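PDB 2AHR: putative pyrroline carboxylate reductase from Streptococcus pyogenes, which probably catalyses the NAD(P)H-dependent reduction of 1-pyrroline-5-carboxylate to L-proline, the last step of proline biosynthesis. Local coordinates for residues D62-G67 / L80-P85; P107-M112 / T124-N129. All blocks are in the same frame, centred on the assembly; numbering follows the deposited sequence.

Contact 1 of 2, residues D62-G67 / L80-P85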
ATOM      1  N   ASP E  62     -11.703 -48.511  28.368  1.00 52.63           N
ATOM      2  CA  ASP E  62     -12.809 -47.827  29.089  1.00 51.98           C
ATOM      3  C   ASP E  62     -13.107 -46.418  28.582  1.00 50.84           C
ATOM      4  O   ASP E  62     -14.140 -45.831  28.920  1.00 50.62           O
ATOM      5  CB  ASP E  62     -12.515 -47.719  30.587  1.00 52.11           C
ATOM      6  CG  ASP E  62     -12.140 -49.041  31.203  1.00 54.16           C
ATOM      7  OD1 ASP E  62     -13.059 -49.816  31.559  1.00 56.92           O
ATOM      8  OD2 ASP E  62     -10.925 -49.300  31.333  1.00 55.23           O
ATOM      9  N   LEU E  63     -12.180 -45.882  27.797  1.00 49.89           N
ATOM     10  CA  LEU E  63     -12.223 -44.510  27.319  1.00 48.94           C
ATOM     11  C   LEU E  63     -11.307 -44.422  26.116  1.00 48.12           C
ATOM     12  O   LEU E  63     -10.190 -44.933  26.150  1.00 48.52           O
ATOM     13  CB  LEU E  63     -11.745 -43.568  28.422  1.00 49.13           C
ATOM     14  CG  LEU E  63     -11.782 -42.052  28.202  1.00 49.84           C
ATOM     15  CD1 LEU E  63     -13.196 -41.492  28.294  1.00 50.43           C
ATOM     16  CD2 LEU E  63     -10.894 -41.372  29.226  1.00 49.12           C
ATOM     17  N   VAL E  64     -11.789 -43.797  25.049  1.00 46.95           N
ATOM     18  CA  VAL E  64     -10.986 -43.564  23.845  1.00 46.04           C
ATOM     19  C   VAL E  64     -10.579 -42.087  23.729  1.00 45.78           C
ATOM     20  O   VAL E  64     -11.366 -41.178  24.034  1.00 45.01           O
ATOM     21  CB  VAL E  64     -11.753 -44.007  22.579  1.00 45.84           C
ATOM     22  CG1 VAL E  64     -11.090 -43.487  21.303  1.00 45.59           C
ATOM     23  CG2 VAL E  64     -11.882 -45.531  22.547  1.00 46.00           C
ATOM     24  N   ILE E  65      -9.348 -41.863  23.280  1.00 45.00           N
ATOM     25  CA  ILE E  65      -8.892 -40.529  22.936  1.00 44.24           C
ATOM     26  C   ILE E  65      -8.529 -40.518  21.454  1.00 44.12           C
ATOM     27  O   ILE E  65      -7.758 -41.357  20.982  1.00 43.73           O
ATOM     28  CB  ILE E  65      -7.710 -40.067  23.846  1.00 44.18           C
ATOM     29  CG1 ILE E  65      -8.197 -39.873  25.289  1.00 44.09           C
ATOM     30  CG2 ILE E  65      -7.081 -38.780  23.331  1.00 43.68           C
ATOM     31  CD1 ILE E  65      -7.083 -39.659  26.304  1.00 44.37           C
ATOM     32  N   LEU E  66      -9.104 -39.567  20.723  1.00 43.87           N
ATOM     33  CA  LEU E  66      -8.824 -39.415  19.306  1.00 44.30           C
ATOM     34  C   LEU E  66      -7.709 -38.406  19.005  1.00 44.71           C
ATOM     35  O   LEU E  66      -7.861 -37.202  19.239  1.00 44.93           O
ATOM     36  CB  LEU E  66     -10.103 -39.023  18.554  1.00 43.86           C
ATOM     37  CG  LEU E  66     -11.240 -40.048  18.526  1.00 44.55           C
ATOM     38  CD1 LEU E  66     -12.516 -39.413  17.947  1.00 43.62           C
ATOM     39  CD2 LEU E  66     -10.832 -41.278  17.720  1.00 45.45           C
ATOM     40  N   GLY E  67      -6.613 -38.902  18.437  1.00 45.17           N
ATOM     41  CA  GLY E  67      -5.494 -38.055  18.024  1.00 45.65           C
ATOM     42  C   GLY E  67      -5.315 -37.840  16.524  1.00 46.17           C
ATOM     43  O   GLY E  67      -4.315 -37.253  16.087  1.00 45.33           O
ATOM     44  N   LEU E  80     -16.157 -47.992  12.445  1.00 58.46           N
ATOM     45  CA  LEU E  80     -15.832 -48.551  13.763  1.00 58.16           C
ATOM     46  C   LEU E  80     -17.071 -48.634  14.663  1.00 57.59           C
ATOM     47  O   LEU E  80     -18.047 -47.928  14.434  1.00 57.88           O
ATOM     48  CB  LEU E  80     -14.735 -47.701  14.424  1.00 58.22           C
ATOM     49  CG  LEU E  80     -13.257 -47.780  13.985  1.00 59.37           C
ATOM     50  CD1 LEU E  80     -13.014 -47.993  12.490  1.00 59.97           C
ATOM     51  CD2 LEU E  80     -12.498 -46.542  14.456  1.00 60.12           C
ATOM     52  N   HIS E  81     -17.043 -49.488  15.686  1.00 56.93           N
ATOM     53  CA  HIS E  81     -18.180 -49.554  16.618  1.00 56.52           C
ATOM     54  C   HIS E  81     -17.749 -49.203  18.041  1.00 55.40           C
ATOM     55  O   HIS E  81     -17.119 -50.011  18.720  1.00 55.50           O
ATOM     56  CB  HIS E  81     -18.884 -50.930  16.593  1.00 56.98           C
ATOM     57  CG  HIS E  81     -19.023 -51.524  15.221  1.00 59.36           C
ATOM     58  ND1 HIS E  81     -20.112 -51.283  14.409  1.00 61.64           N
ATOM     59  CD2 HIS E  81     -18.210 -52.357  14.525  1.00 61.49           C
ATOM     60  CE1 HIS E  81     -19.961 -51.938  13.270  1.00 62.59           C
ATOM     61  NE2 HIS E  81     -18.819 -52.602  13.316  1.00 62.40           N
ATOM     62  N   PHE E  82     -18.108 -48.006  18.498  1.00 53.94           N
ATOM     63  CA  PHE E  82     -17.624 -47.513  19.792  1.00 52.72           C
ATOM     64  C   PHE E  82     -18.524 -47.949  20.951  1.00 52.48           C
ATOM     65  O   PHE E  82     -19.721 -48.151  20.770  1.00 52.73           O
ATOM     66  CB  PHE E  82     -17.377 -45.991  19.752  1.00 51.78           C
ATOM     67  CG  PHE E  82     -16.152 -45.603  18.956  1.00 50.18           C
ATOM     68  CD1 PHE E  82     -16.247 -45.312  17.595  1.00 48.99           C
ATOM     69  CD2 PHE E  82     -14.890 -45.549  19.564  1.00 49.15           C
ATOM     70  CE1 PHE E  82     -15.111 -44.966  16.846  1.00 47.85           C
ATOM     71  CE2 PHE E  82     -13.749 -45.202  18.826  1.00 47.04           C
ATOM     72  CZ  PHE E  82     -13.865 -44.917  17.462  1.00 47.71           C
ATOM     73  N   LYS E  83     -17.929 -48.102  22.134  1.00 51.95           N
ATOM     74  CA  LYS E  83     -18.555 -48.797  23.254  1.00 51.69           C
ATOM     75  C   LYS E  83     -18.300 -48.089  24.591  1.00 51.32           C
ATOM     76  O   LYS E  83     -18.707 -48.572  25.661  1.00 51.27           O
ATOM     77  CB  LYS E  83     -17.995 -50.223  23.323  1.00 52.31           C
ATOM     78  CG  LYS E  83     -18.184 -51.051  22.038  1.00 53.88           C
ATOM     79  CD  LYS E  83     -17.058 -52.084  21.868  1.00 56.83           C
ATOM     80  CE  LYS E  83     -17.532 -53.354  21.130  1.00 58.71           C
ATOM     81  NZ  LYS E  83     -18.037 -53.132  19.724  1.00 58.73           N
ATOM     82  N   GLN E  84     -17.618 -46.945  24.522  1.00 50.30           N
ATOM     83  CA  GLN E  84     -17.202 -46.193  25.710  1.00 49.04           C
ATOM     84  C   GLN E  84     -17.187 -44.700  25.403  1.00 47.90           C
ATOM     85  O   GLN E  84     -17.269 -44.323  24.230  1.00 47.87           O
ATOM     86  CB  GLN E  84     -15.805 -46.624  26.142  1.00 49.05           C
ATOM     87  CG  GLN E  84     -14.751 -46.387  25.089  1.00 49.13           C
ATOM     88  CD  GLN E  84     -14.803 -47.425  23.997  1.00 50.00           C
ATOM     89  OE1 GLN E  84     -15.249 -47.147  22.880  1.00 50.33           O
ATOM     90  NE2 GLN E  84     -14.356 -48.638  24.313  1.00 50.12           N
ATOM     91  N   PRO E  85     -17.059 -43.845  26.447  1.00 46.79           N
ATOM     92  CA  PRO E  85     -16.935 -42.407  26.183  1.00 45.82           C
ATOM     93  C   PRO E  85     -15.699 -42.101  25.319  1.00 44.94           C
ATOM     94  O   PRO E  85     -14.709 -42.835  25.358  1.00 44.41           O
ATOM     95  CB  PRO E  85     -16.785 -41.803  27.587  1.00 46.08           C
ATOM     96  CG  PRO E  85     -17.402 -42.815  28.504  1.00 46.17           C
ATOM     97  CD  PRO E  85     -17.025 -44.134  27.896  1.00 46.27           C
TER
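Asp62 enters the contact through its backbone: its O lies 3.3 Å from Gln84 CB and also touches Pro85 CD, while its carboxylate OD2 is hydrogen-bonded to the backbone N of Lys5. Leu63 starts with its CB directed away from 80-85, but CG sits anti to the backbone N (chi1 -176°), which brings CD1 back to 3.7 Å from Pro85 CB, the two side chains crossing at about a right angle. The next residue, Val64, carries the one hydrogen bond between the segments. Its N donates to Pro85 O over 3.1 Å, nearly straight and almost along the C=O axis. Its two methyls meet different side chains most closely, CG2 lying 3.7 Å from Gln84 OE1 and CG1 coming obliquely to Phe82 CE2 at 4.0 Å. Gln84, with chi1 at 61° and a bend at chi2, folds its amide back so that OE1 accepts Lys83 N at 2.9 Å from above the carbonyl plane, and NE2 reaches the carbonyls of Ile58 and Val61. A buried amide is thus held at both ends beside an apolar valine, and the Val64–Pro85 bond starts the parallel pairing of strands 63-66 and 86-88 in the Rossmann sheet.

Contact 2 of 2, residues P107-M112 / T124-N129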
ATOM      1  N   PRO E 107     -21.383 -40.806  25.720  1.00 45.55           N
ATOM      2  CA  PRO E 107     -20.877 -39.564  26.301  1.00 44.54           C
ATOM      3  C   PRO E 107     -19.650 -39.133  25.499  1.00 43.45           C
ATOM      4  O   PRO E 107     -18.749 -39.933  25.280  1.00 42.93           O
ATOM      5  CB  PRO E 107     -20.487 -39.971  27.734  1.00 44.69           C
ATOM      6  CG  PRO E 107     -21.280 -41.269  27.993  1.00 44.90           C
ATOM      7  CD  PRO E 107     -21.273 -41.944  26.656  1.00 45.10           C
ATOM      8  N   LEU E 108     -19.642 -37.890  25.025  1.00 42.26           N
ATOM      9  CA  LEU E 108     -18.530 -37.396  24.209  1.00 41.09           C
ATOM     10  C   LEU E 108     -17.980 -36.104  24.779  1.00 40.22           C
ATOM     11  O   LEU E 108     -18.739 -35.218  25.238  1.00 39.72           O
ATOM     12  CB  LEU E 108     -18.942 -37.190  22.743  1.00 40.86           C
ATOM     13  CG  LEU E 108     -19.584 -38.355  21.965  1.00 40.30           C
ATOM     14  CD1 LEU E 108     -20.298 -37.826  20.742  1.00 39.41           C
ATOM     15  CD2 LEU E 108     -18.568 -39.441  21.585  1.00 39.86           C
ATOM     16  N   LEU E 109     -16.656 -36.007  24.748  1.00 38.75           N
ATOM     17  CA  LEU E 109     -15.964 -34.831  25.265  1.00 37.53           C
ATOM     18  C   LEU E 109     -15.020 -34.247  24.248  1.00 37.02           C
ATOM     19  O   LEU E 109     -14.439 -34.970  23.432  1.00 36.66           O
ATOM     20  CB  LEU E 109     -15.200 -35.154  26.555  1.00 37.45           C
ATOM     21  CG  LEU E 109     -16.069 -35.633  27.717  1.00 36.65           C
ATOM     22  CD1 LEU E 109     -15.997 -37.156  27.826  1.00 37.01           C
ATOM     23  CD2 LEU E 109     -15.680 -34.958  29.017  1.00 35.70           C
ATOM     24  N   ARG E 110     -14.881 -32.924  24.302  1.00 35.95           N
ATOM     25  CA  ARG E 110     -13.865 -32.233  23.526  1.00 35.36           C
ATOM     26  C   ARG E 110     -12.821 -31.563  24.418  1.00 34.82           C
ATOM     27  O   ARG E 110     -13.165 -30.910  25.413  1.00 34.60           O
ATOM     28  CB  ARG E 110     -14.494 -31.158  22.617  1.00 35.36           C
ATOM     29  CG  ARG E 110     -15.113 -31.667  21.341  1.00 35.57           C
ATOM     30  CD  ARG E 110     -15.618 -30.485  20.500  1.00 36.82           C
ATOM     31  NE  ARG E 110     -14.541 -29.781  19.796  1.00 36.77           N
ATOM     32  CZ  ARG E 110     -14.715 -28.654  19.104  1.00 38.13           C
ATOM     33  NH1 ARG E 110     -15.917 -28.085  19.029  1.00 36.20           N
ATOM     34  NH2 ARG E 110     -13.687 -28.099  18.482  1.00 38.94           N
ATOM     35  N   ILE E 111     -11.557 -31.714  24.024  1.00 33.85           N
ATOM     36  CA  ILE E 111     -10.460 -30.943  24.588  1.00 33.73           C
ATOM     37  C   ILE E 111      -9.728 -30.114  23.516  1.00 33.85           C
ATOM     38  O   ILE E 111      -9.706 -30.469  22.309  1.00 33.91           O
ATOM     39  CB  ILE E 111      -9.443 -31.835  25.372  1.00 34.02           C
ATOM     40  CG1 ILE E 111      -8.758 -32.840  24.437  1.00 32.90           C
ATOM     41  CG2 ILE E 111     -10.126 -32.507  26.580  1.00 32.97           C
ATOM     42  CD1 ILE E 111      -7.564 -33.621  25.095  1.00 33.00           C
HETATM   43  N   MSE E 112      -9.167 -28.985  23.946  1.00 33.16           N
HETATM   44  CA  MSE E 112      -8.299 -28.193  23.080  1.00 32.84           C
HETATM   45  C   MSE E 112      -7.013 -27.919  23.826  1.00 32.59           C
HETATM   46  O   MSE E 112      -6.946 -26.970  24.590  1.00 32.14           O
HETATM   47  CB  MSE E 112      -8.961 -26.890  22.592  1.00 32.64           C
HETATM   48  CG  MSE E 112      -8.129 -26.095  21.524  1.00 31.82           C
HETATM   49 SE   MSE E 112      -7.225 -27.115  20.288  1.00 25.50          SE
HETATM   50  CE  MSE E 112      -8.663 -27.807  19.505  1.00 25.75           C
ATOM     51  N   THR E 124      -5.590 -26.121  28.387  1.00 33.84           N
ATOM     52  CA  THR E 124      -6.520 -27.036  27.730  1.00 33.83           C
ATOM     53  C   THR E 124      -7.975 -26.723  28.026  1.00 34.47           C
ATOM     54  O   THR E 124      -8.384 -26.667  29.190  1.00 34.67           O
ATOM     55  CB  THR E 124      -6.227 -28.504  28.148  1.00 34.05           C
ATOM     56  OG1 THR E 124      -4.853 -28.807  27.867  1.00 33.68           O
ATOM     57  CG2 THR E 124      -7.112 -29.500  27.387  1.00 34.23           C
ATOM     58  N   ALA E 125      -8.766 -26.516  26.970  1.00 34.59           N
ATOM     59  CA  ALA E 125     -10.202 -26.377  27.126  1.00 34.57           C
ATOM     60  C   ALA E 125     -10.826 -27.771  27.231  1.00 35.02           C
ATOM     61  O   ALA E 125     -10.328 -28.738  26.632  1.00 34.16           O
ATOM     62  CB  ALA E 125     -10.807 -25.605  25.957  1.00 34.73           C
ATOM     63  N   LEU E 126     -11.927 -27.852  27.981  1.00 35.26           N
ATOM     64  CA  LEU E 126     -12.655 -29.102  28.170  1.00 36.22           C
ATOM     65  C   LEU E 126     -14.149 -28.837  28.137  1.00 36.51           C
ATOM     66  O   LEU E 126     -14.641 -27.938  28.819  1.00 37.48           O
ATOM     67  CB  LEU E 126     -12.285 -29.764  29.508  1.00 36.09           C
ATOM     68  CG  LEU E 126     -13.155 -30.938  30.030  1.00 36.77           C
ATOM     69  CD1 LEU E 126     -13.030 -32.168  29.126  1.00 33.37           C
ATOM     70  CD2 LEU E 126     -12.775 -31.284  31.472  1.00 36.47           C
ATOM     71  N   THR E 127     -14.872 -29.620  27.349  1.00 36.79           N
ATOM     72  CA  THR E 127     -16.330 -29.594  27.408  1.00 37.18           C
ATOM     73  C   THR E 127     -16.930 -30.967  27.069  1.00 37.42           C
ATOM     74  O   THR E 127     -16.277 -31.791  26.430  1.00 37.04           O
ATOM     75  CB  THR E 127     -16.911 -28.456  26.523  1.00 36.91           C
ATOM     76  OG1 THR E 127     -18.245 -28.168  26.948  1.00 38.59           O
ATOM     77  CG2 THR E 127     -16.899 -28.827  25.035  1.00 34.58           C
ATOM     78  N   GLY E 128     -18.182 -31.190  27.475  1.00 38.41           N
ATOM     79  CA  GLY E 128     -18.879 -32.457  27.202  1.00 39.27           C
ATOM     80  C   GLY E 128     -20.302 -32.329  26.667  1.00 39.78           C
ATOM     81  O   GLY E 128     -20.967 -31.296  26.852  1.00 40.38           O
ATOM     82  N   ASN E 129     -20.772 -33.364  25.976  1.00 39.96           N
ATOM     83  CA  ASN E 129     -22.167 -33.378  25.537  1.00 40.48           C
ATOM     84  C   ASN E 129     -23.112 -33.656  26.704  1.00 41.12           C
ATOM     85  O   ASN E 129     -22.674 -33.857  27.848  1.00 41.18           O
ATOM     86  CB  ASN E 129     -22.415 -34.300  24.320  1.00 39.83           C
ATOM     87  CG  ASN E 129     -22.257 -35.787  24.635  1.00 40.51           C
ATOM     88  OD1 ASN E 129     -22.098 -36.188  25.794  1.00 39.08           O
ATOM     89  ND2 ASN E 129     -22.290 -36.622  23.579  1.00 40.29           N
TER
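Strands 108-112 and 124-128 run antiparallel, their axes 4.4 Å apart at closest and their directions 169° apart, with Arg110–Thr127 and Met112–Ala125 as hydrogen-bonded pairs. Each of these pairs exchanges two N-H...O bonds, the shortest from Arg110 N to Thr127 O at 2.8 Å. Beyond the last bridge, Asn129 continues the ladder: its N donates to Leu108 O at 2.8 Å, and its side chain, folded back with chi1 at 68°, offers OD1 to Leu108 N at 3.1 Å, the N-H pointing straight at the oxygen but from above the amide plane. Asn129 ND2 comes obliquely against Leu108 CB, its amide group crossing the leucine side chain, and donates to Leu106 O. On the face bearing Leu109, Ile111 and Leu126, the two leucines run abreast in the same direction, with Leu109 CD2 3.8 Å from Leu126 CD1; the latter methyl also meets Ile111 CG2 at 3.9 Å, and helix 134-145 packs against this face. The opposite face brings CB of Met112, a selenomethionine here, to 4.0 Å from Ala125 CB, while Arg110 extends to a salt bridge from NH1 to Glu155 OE2. The selenomethionine chain, bent at chi2 and chi3, touches the bound NADP. Main-chain bonding therefore fixes the register of this hairpin, a side-chain amide prolongs it at one end, and a cofactor-contacting residue is set at the other.

In the fold
Contact 1 comes first along the chain and contact 2 follows it, their centres 14 Å apart on one mixed sheet of the nucleotide-binding domain. Strand 86-88, which follows directly on 80-85, lies between strands 63-66 and 108-112 and so bridges the two; they also touch where Pro85 CB packs against Pro107 O at 3.6 Å. Contact 1 belongs to the parallel, Rossmann-type half, whereas contact 2 marks the change of direction, strand 122-128 running against its neighbour 108-112. Gly67, just past strand 63-66, and Met112, the last residue of strand 108-112, both touch the bound NADP, so the C-terminal ends of these parallel strands face the cofactor.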